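Local coordinates for protein diaminobutyrate-pyruvate transaminase and L-2,4-diaminobutyrate decarboxylase (PDB 2QMA) that probably decarboxylates L-2,4-diaminobutyrate with pyridoxal 5'-phosphate through this C-terminal domain of a protein that also carries an aminotransferase domain, at residues A[177-182]-A[287-291]. Residues are numbered along the deposited sequence; the frame is centred on the assembly and turned at random.
Sequences LARDWI and HDMWM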
ATOM      1  N   LEU A 177      -2.918 -17.635   4.508  1.00  8.80           N
ATOM      2  CA  LEU A 177      -4.021 -18.526   4.042  1.00  8.51           C
ATOM      3  C   LEU A 177      -3.634 -19.977   4.292  1.00  7.98           C
ATOM      4  O   LEU A 177      -4.441 -20.764   4.776  1.00  7.61           O
ATOM      5  CB  LEU A 177      -4.410 -18.314   2.572  1.00  8.44           C
ATOM      6  CG  LEU A 177      -5.070 -16.949   2.323  1.00 10.35           C
ATOM      7  CD1 LEU A 177      -5.202 -16.756   0.802  1.00  8.63           C
ATOM      8  CD2 LEU A 177      -6.403 -16.835   3.052  1.00 11.04           C
ATOM      9  N   ALA A 178      -2.379 -20.306   4.008  1.00  7.74           N
ATOM     10  CA  ALA A 178      -1.893 -21.693   4.211  1.00  9.46           C
ATOM     11  C   ALA A 178      -1.986 -22.094   5.682  1.00  9.79           C
ATOM     12  O   ALA A 178      -2.369 -23.200   5.979  1.00  9.57           O
ATOM     13  CB  ALA A 178      -0.466 -21.838   3.700  1.00  9.62           C
ATOM     14  N   ARG A 179      -1.604 -21.172   6.556  1.00 10.24           N
ATOM     15  CA  ARG A 179      -1.625 -21.368   7.997  1.00 10.29           C
ATOM     16  C   ARG A 179      -3.059 -21.719   8.447  1.00 10.10           C
ATOM     17  O   ARG A 179      -3.259 -22.736   9.093  1.00 11.78           O
ATOM     18  CB  ARG A 179      -1.068 -20.116   8.720  1.00 10.48           C
ATOM     19  CG  ARG A 179      -1.177 -20.226  10.256  1.00  8.95           C
ATOM     20  CD  ARG A 179      -1.138 -18.795  10.892  1.00 12.50           C
ATOM     21  NE  ARG A 179      -2.374 -18.022  10.653  1.00 10.36           N
ATOM     22  CZ  ARG A 179      -2.614 -16.789  11.107  1.00  9.66           C
ATOM     23  NH1 ARG A 179      -1.703 -16.149  11.873  1.00  9.52           N
ATOM     24  NH2 ARG A 179      -3.786 -16.184  10.844  1.00  8.95           N
ATOM     25  N   ASP A 180      -4.052 -20.933   8.042  1.00 11.17           N
ATOM     26  CA  ASP A 180      -5.439 -21.168   8.449  1.00 10.32           C
ATOM     27  C   ASP A 180      -5.963 -22.444   7.758  1.00 11.80           C
ATOM     28  O   ASP A 180      -6.767 -23.207   8.334  1.00 12.09           O
ATOM     29  CB  ASP A 180      -6.289 -19.958   8.066  1.00 11.64           C
ATOM     30  CG  ASP A 180      -6.043 -18.745   8.955  1.00 12.13           C
ATOM     31  OD1 ASP A 180      -4.965 -18.610   9.604  1.00 10.82           O
ATOM     32  OD2 ASP A 180      -6.920 -17.893   8.974  1.00 16.49           O
ATOM     33  N   TRP A 181      -5.508 -22.680   6.528  1.00 12.02           N
ATOM     34  CA  TRP A 181      -5.976 -23.833   5.727  1.00 12.73           C
ATOM     35  C   TRP A 181      -5.595 -25.142   6.458  1.00 13.30           C
ATOM     36  O   TRP A 181      -6.420 -26.075   6.586  1.00 12.58           O
ATOM     37  CB  TRP A 181      -5.376 -23.734   4.304  1.00 13.32           C
ATOM     38  CG  TRP A 181      -5.492 -24.933   3.405  1.00 11.91           C
ATOM     39  CD1 TRP A 181      -6.504 -25.249   2.565  1.00 14.49           C
ATOM     40  CD2 TRP A 181      -4.505 -25.941   3.257  1.00 14.80           C
ATOM     41  NE1 TRP A 181      -6.215 -26.416   1.890  1.00 14.45           N
ATOM     42  CE2 TRP A 181      -4.981 -26.858   2.299  1.00 14.63           C
ATOM     43  CE3 TRP A 181      -3.242 -26.143   3.835  1.00 10.67           C
ATOM     44  CZ2 TRP A 181      -4.231 -27.977   1.890  1.00 14.78           C
ATOM     45  CZ3 TRP A 181      -2.505 -27.260   3.444  1.00 14.44           C
ATOM     46  CH2 TRP A 181      -3.023 -28.177   2.491  1.00 14.15           C
ATOM     47  N   ILE A 182      -4.362 -25.200   6.959  1.00 11.55           N
ATOM     48  CA  ILE A 182      -3.892 -26.461   7.519  1.00 11.69           C
ATOM     49  C   ILE A 182      -4.583 -26.720   8.865  1.00 12.40           C
ATOM     50  O   ILE A 182      -4.915 -27.877   9.121  1.00 11.62           O
ATOM     51  CB  ILE A 182      -2.359 -26.524   7.722  1.00 11.91           C
ATOM     52  CG1 ILE A 182      -1.909 -27.993   7.987  1.00 12.38           C
ATOM     53  CG2 ILE A 182      -1.888 -25.625   8.858  1.00 13.54           C
ATOM     54  CD1 ILE A 182      -2.235 -28.981   6.856  1.00 12.10           C
ATOM     55  N   HIS A 287       2.654 -34.857   0.158  1.00 11.33           N
ATOM     56  CA  HIS A 287       2.747 -34.474   1.583  1.00 11.60           C
ATOM     57  C   HIS A 287       1.587 -33.625   2.082  1.00 12.60           C
ATOM     58  O   HIS A 287       1.553 -33.276   3.231  1.00 12.65           O
ATOM     59  CB  HIS A 287       4.124 -33.872   1.876  1.00 11.84           C
ATOM     60  CG  HIS A 287       5.247 -34.839   1.609  1.00 13.28           C
ATOM     61  ND1 HIS A 287       5.447 -35.963   2.383  1.00 12.87           N
ATOM     62  CD2 HIS A 287       6.210 -34.862   0.658  1.00 15.30           C
ATOM     63  CE1 HIS A 287       6.507 -36.619   1.939  1.00 14.48           C
ATOM     64  NE2 HIS A 287       6.988 -35.974   0.892  1.00 13.48           N
ATOM     65  N   ASP A 288       0.574 -33.412   1.233  1.00 13.37           N
ATOM     66  CA  ASP A 288      -0.615 -32.676   1.633  1.00 14.96           C
ATOM     67  C   ASP A 288      -0.294 -31.276   2.136  1.00 13.86           C
ATOM     68  O   ASP A 288      -0.689 -30.918   3.249  1.00 13.40           O
ATOM     69  CB  ASP A 288      -1.410 -33.485   2.674  1.00 17.29           C
ATOM     70  CG  ASP A 288      -2.284 -34.523   1.999  1.00 22.74           C
ATOM     71  OD1 ASP A 288      -3.200 -34.102   1.231  1.00 31.98           O
ATOM     72  OD2 ASP A 288      -2.009 -35.727   2.163  1.00 30.37           O
HETATM   73  N   MSE A 289       0.465 -30.523   1.325  1.00 13.31           N
HETATM   74  CA  MSE A 289       0.870 -29.121   1.649  1.00 11.60           C
HETATM   75  C   MSE A 289       0.275 -28.128   0.673  1.00 10.61           C
HETATM   76  O   MSE A 289      -0.132 -28.462  -0.442  1.00 10.38           O
HETATM   77  CB  MSE A 289       2.430 -28.935   1.644  1.00 11.38           C
HETATM   78  CG  MSE A 289       3.231 -30.010   2.423  1.00 10.14           C
HETATM   79 SE   MSE A 289       5.139 -29.793   2.373  0.70 17.40          SE
HETATM   80  CE  MSE A 289       5.427 -30.123   0.477  1.00 13.73           C
ATOM     81  N   TRP A 290       0.289 -26.877   1.106  1.00 10.43           N
ATOM     82  CA  TRP A 290       0.001 -25.696   0.273  1.00 11.25           C
ATOM     83  C   TRP A 290       1.289 -25.219  -0.436  1.00 10.72           C
ATOM     84  O   TRP A 290       2.270 -24.884   0.234  1.00 10.71           O
ATOM     85  CB  TRP A 290      -0.429 -24.609   1.250  1.00 10.73           C
ATOM     86  CG  TRP A 290      -0.855 -23.347   0.664  1.00 12.51           C
ATOM     87  CD1 TRP A 290      -0.051 -22.381   0.060  1.00 11.50           C
ATOM     88  CD2 TRP A 290      -2.189 -22.818   0.665  1.00 11.27           C
ATOM     89  NE1 TRP A 290      -0.835 -21.321  -0.344  1.00 12.64           N
ATOM     90  CE2 TRP A 290      -2.137 -21.549   0.024  1.00 13.55           C
ATOM     91  CE3 TRP A 290      -3.424 -23.302   1.124  1.00 13.32           C
ATOM     92  CZ2 TRP A 290      -3.288 -20.760  -0.191  1.00 12.54           C
ATOM     93  CZ3 TRP A 290      -4.546 -22.522   0.932  1.00 14.25           C
ATOM     94  CH2 TRP A 290      -4.481 -21.271   0.275  1.00 14.96           C
HETATM   95  N   MSE A 291       1.270 -25.141  -1.770  1.00  9.92           N
HETATM   96  CA  MSE A 291       2.392 -24.587  -2.487  1.00 11.07           C
HETATM   97  C   MSE A 291       2.065 -23.153  -2.796  1.00 10.94           C
HETATM   98  O   MSE A 291       1.063 -22.857  -3.473  1.00 11.99           O
HETATM   99  CB  MSE A 291       2.715 -25.302  -3.799  1.00 10.63           C
HETATM  100  CG  MSE A 291       3.889 -24.473  -4.535  1.00 12.02           C
HETATM  101 SE   MSE A 291       4.510 -25.340  -6.169  0.70 15.39          SE
HETATM  102  CE  MSE A 291       2.996 -25.023  -7.333  1.00 11.49           C
TER
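Leu177 touches the far corner of the Trp290 indole through its own CB, 3.7 Å from Trp290 CH2, so the root of the leucine rather than its branched end makes the contact. One residue on, Ala178 sets its methyl over the face of the same indole. Its CB stands 3.6 Å from the centroid of the five-membered ring of Trp290 and 19° off the ring normal, which meets the geometry of a CH-pi contact. The shortest approach is Ala178 CB to Trp290 CG, 3.4 Å. Arg179 points away from the strand, and its guanidinium hydrogen-bonds to backbone oxygens of Ser220 and Trp221 of the second subunit. Trp181 turns back to Trp290. With CG anti to the backbone N (chi1 168°), its indole lies across the benzo edge of Trp290, whose CE3 comes 3.5 Å from Trp181 CG. Planes inclined at 70° and centroids 5.0 Å apart define a T-shaped pair, Trp181 giving the face and Trp290 the edge. The outer rim of Trp181 extends to the turn before the strand, CH2 lying 3.7 Å from Asp288 O near the ring plane. Ile182 adds a looser contact, its CD1 4.4 Å from Asp288 O. No hydrogen bond joins the segments; Trp290 NE1 instead bonds to Ser318 OG, while His317 stacks on the Trp290 ring and meets Trp181 edge-to-face. Asp288 follows the last turn of the helix with positive phi, in a Schellman motif, and the chain then enters strand 290-295, which pairs with strands 258-265 and 318-322. Helix 167-187 thus packs through Ala178 and Trp181 on the start of a central strand, a helix-on-sheet layer characteristic of the large domain of fold-type I pyridoxal-phosphate enzymes.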